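Local coordinates for Non-structural polyprotein (Sindbis virus, PDB 4GUA), which is the precursor of the viral replication proteins, with this fragment joining the nsP2 cysteine protease region to the macro and zinc-binding domains of nsP3, at residues 444-450 / 479-484. Residues are numbered along the deposited sequence; the frame is centred on the assembly and turned at random.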
loop_
_atom_site.group_PDB
_atom_site.type_symbol
_atom_site.label_atom_id
_atom_site.label_comp_id
_atom_site.label_asym_id
_atom_site.label_seq_id
_atom_site.Cartn_x
_atom_site.Cartn_y
_atom_site.Cartn_z
ATOM N N LYS A 444 -9.331 17.288 10.487
ATOM C CA LYS A 444 -8.541 18.257 9.736
ATOM C C LYS A 444 -7.335 18.807 10.517
ATOM O O LYS A 444 -6.296 19.128 9.938
ATOM C CB LYS A 444 -9.438 19.408 9.276
ATOM C CG LYS A 444 -10.615 18.988 8.404
ATOM C CD LYS A 444 -10.188 18.813 6.957
ATOM C CE LYS A 444 -11.380 18.844 6.005
ATOM N NZ LYS A 444 -11.022 18.390 4.625
ATOM N N SER A 445 -7.484 18.935 11.830
ATOM C CA SER A 445 -6.402 19.428 12.670
ATOM C C SER A 445 -6.402 18.673 13.988
ATOM O O SER A 445 -7.463 18.314 14.512
ATOM C CB SER A 445 -6.576 20.919 12.957
ATOM O OG SER A 445 -7.878 21.194 13.455
ATOM N N VAL A 446 -5.220 18.454 14.548
ATOM C CA VAL A 446 -5.147 17.730 15.801
ATOM C C VAL A 446 -4.098 18.341 16.720
ATOM O O VAL A 446 -2.989 18.645 16.291
ATOM C CB VAL A 446 -4.862 16.230 15.553
ATOM C CG1 VAL A 446 -3.657 16.061 14.658
ATOM C CG2 VAL A 446 -4.663 15.498 16.867
ATOM N N ALA A 447 -4.476 18.560 17.978
ATOM C CA ALA A 447 -3.529 18.988 18.999
ATOM C C ALA A 447 -3.060 17.753 19.723
ATOM O O ALA A 447 -3.877 16.949 20.167
ATOM C CB ALA A 447 -4.186 19.941 19.976
ATOM N N ILE A 448 -1.747 17.604 19.853
ATOM C CA ILE A 448 -1.189 16.402 20.450
ATOM C C ILE A 448 0.055 16.716 21.283
ATOM O O ILE A 448 0.864 17.562 20.907
ATOM C CB ILE A 448 -0.860 15.396 19.336
ATOM C CG1 ILE A 448 -0.170 14.160 19.890
ATOM C CG2 ILE A 448 0.008 16.051 18.274
ATOM C CD1 ILE A 448 -0.017 13.074 18.858
ATOM N N PRO A 449 0.204 16.043 22.431
ATOM C CA PRO A 449 1.401 16.173 23.258
ATOM C C PRO A 449 2.415 15.100 22.898
ATOM O O PRO A 449 2.102 14.246 22.073
ATOM C CB PRO A 449 0.856 15.925 24.660
ATOM C CG PRO A 449 -0.190 14.895 24.440
ATOM C CD PRO A 449 -0.816 15.214 23.097
ATOM N N LEU A 450 3.589 15.107 23.518
ATOM C CA LEU A 450 4.551 14.052 23.249
ATOM C C LEU A 450 4.331 12.948 24.264
ATOM O O LEU A 450 4.625 13.109 25.444
ATOM C CB LEU A 450 5.986 14.570 23.329
ATOM C CG LEU A 450 6.400 15.625 22.302
ATOM C CD1 LEU A 450 7.887 15.924 22.419
ATOM C CD2 LEU A 450 6.064 15.178 20.895
ATOM N N ALA A 479 -3.852 15.588 8.165
ATOM C CA ALA A 479 -4.168 16.586 9.180
ATOM C C ALA A 479 -3.032 17.574 9.426
ATOM O O ALA A 479 -1.861 17.218 9.342
ATOM C CB ALA A 479 -4.531 15.886 10.482
ATOM N N ASP A 480 -3.392 18.823 9.712
ATOM C CA ASP A 480 -2.451 19.799 10.249
ATOM C C ASP A 480 -2.233 19.461 11.713
ATOM O O ASP A 480 -3.194 19.297 12.460
ATOM C CB ASP A 480 -3.008 21.220 10.120
ATOM C CG ASP A 480 -2.912 21.765 8.705
ATOM O OD1 ASP A 480 -1.933 21.446 7.996
ATOM O OD2 ASP A 480 -3.825 22.511 8.296
ATOM N N VAL A 481 -0.977 19.381 12.133
ATOM C CA VAL A 481 -0.665 18.961 13.493
ATOM C C VAL A 481 -0.059 20.086 14.317
ATOM O O VAL A 481 0.868 20.762 13.883
ATOM C CB VAL A 481 0.301 17.757 13.503
ATOM C CG1 VAL A 481 0.670 17.380 14.927
ATOM C CG2 VAL A 481 -0.327 16.574 12.790
ATOM N N THR A 482 -0.621 20.301 15.499
ATOM C CA THR A 482 -0.069 21.253 16.448
ATOM C C THR A 482 0.385 20.526 17.715
ATOM O O THR A 482 -0.428 19.990 18.467
ATOM C CB THR A 482 -1.098 22.330 16.815
ATOM O OG1 THR A 482 -1.471 23.052 15.634
ATOM C CG2 THR A 482 -0.518 23.295 17.834
ATOM N N ILE A 483 1.698 20.493 17.917
ATOM C CA ILE A 483 2.303 19.893 19.095
ATOM C C ILE A 483 2.352 20.905 20.238
ATOM O O ILE A 483 2.947 21.980 20.112
ATOM C CB ILE A 483 3.731 19.408 18.775
ATOM C CG1 ILE A 483 3.702 18.460 17.575
ATOM C CG2 ILE A 483 4.353 18.731 19.979
ATOM C CD1 ILE A 483 5.063 18.047 17.077
ATOM N N TYR A 484 1.717 20.552 21.350
ATOM C CA TYR A 484 1.636 21.425 22.516
ATOM C C TYR A 484 2.653 20.946 23.520
ATOM O O TYR A 484 2.725 19.752 23.790
ATOM C CB TYR A 484 0.234 21.372 23.127
ATOM C CG TYR A 484 -0.758 22.282 22.445
ATOM C CD1 TYR A 484 -1.238 21.992 21.175
ATOM C CD2 TYR A 484 -1.222 23.424 23.075
ATOM C CE1 TYR A 484 -2.145 22.825 20.543
ATOM C CE2 TYR A 484 -2.131 24.263 22.457
ATOM C CZ TYR A 484 -2.592 23.960 21.189
ATOM O OH TYR A 484 -3.497 24.797 20.569
#
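Val446, Ile448, Val481 and Ile483 put their side chains on one face of the sheet, where beta-branched residues suit both an extended backbone and a dry interior. Val481 sits between the two residues of the neighbouring strand: its CG2 lies 3.9 Å from Val446 CG1, and its CG1 lies 3.7 Å from Ile448 CG2. Farther along, Leu450 CD2 approaches Ile483 CG2 at 4.0 Å. Helix 463-474 covers this face, with Leu470 against Ile448 and Leu467 against Ile483. On the opposite face the small side chain of Ala447 leaves room for the Tyr484 ring, with Ala447 CB 3.6 Å from Tyr484 CE1.

The strands run parallel, 18° apart, and helix 463-474 connects them in a beta-alpha-beta crossover. They are adjacent inner strands of the six-stranded mixed sheet of the macro domain, an alpha/beta fold; strand 360-364 flanks 445-448, and strand 346-349 flanks 480-484.

Between them the hydrogen bonds alternate in the parallel manner. Val446 donates from N to Asp480 O (3.0 Å) and accepts at O from Thr482 N (3.0 Å); Ile448 likewise reaches Thr482 O from its N (3.1 Å) and receives Tyr484 N at its O (3.1 Å). Lys444 O takes Asp480 N at 2.9 Å where the ladder begins.

Polar groups gather on the face of Ala447 and at the strand starts. The Thr482 and Tyr484 hydroxyls both hydrogen-bond to the Glu358 carboxylate, Ser445 OG hydrogen-bonds to Glu359 N, Asp480 OD1 accepts from Ser345 N, and at the exposed edge Lys444 NZ forms a salt bridge with Asp338.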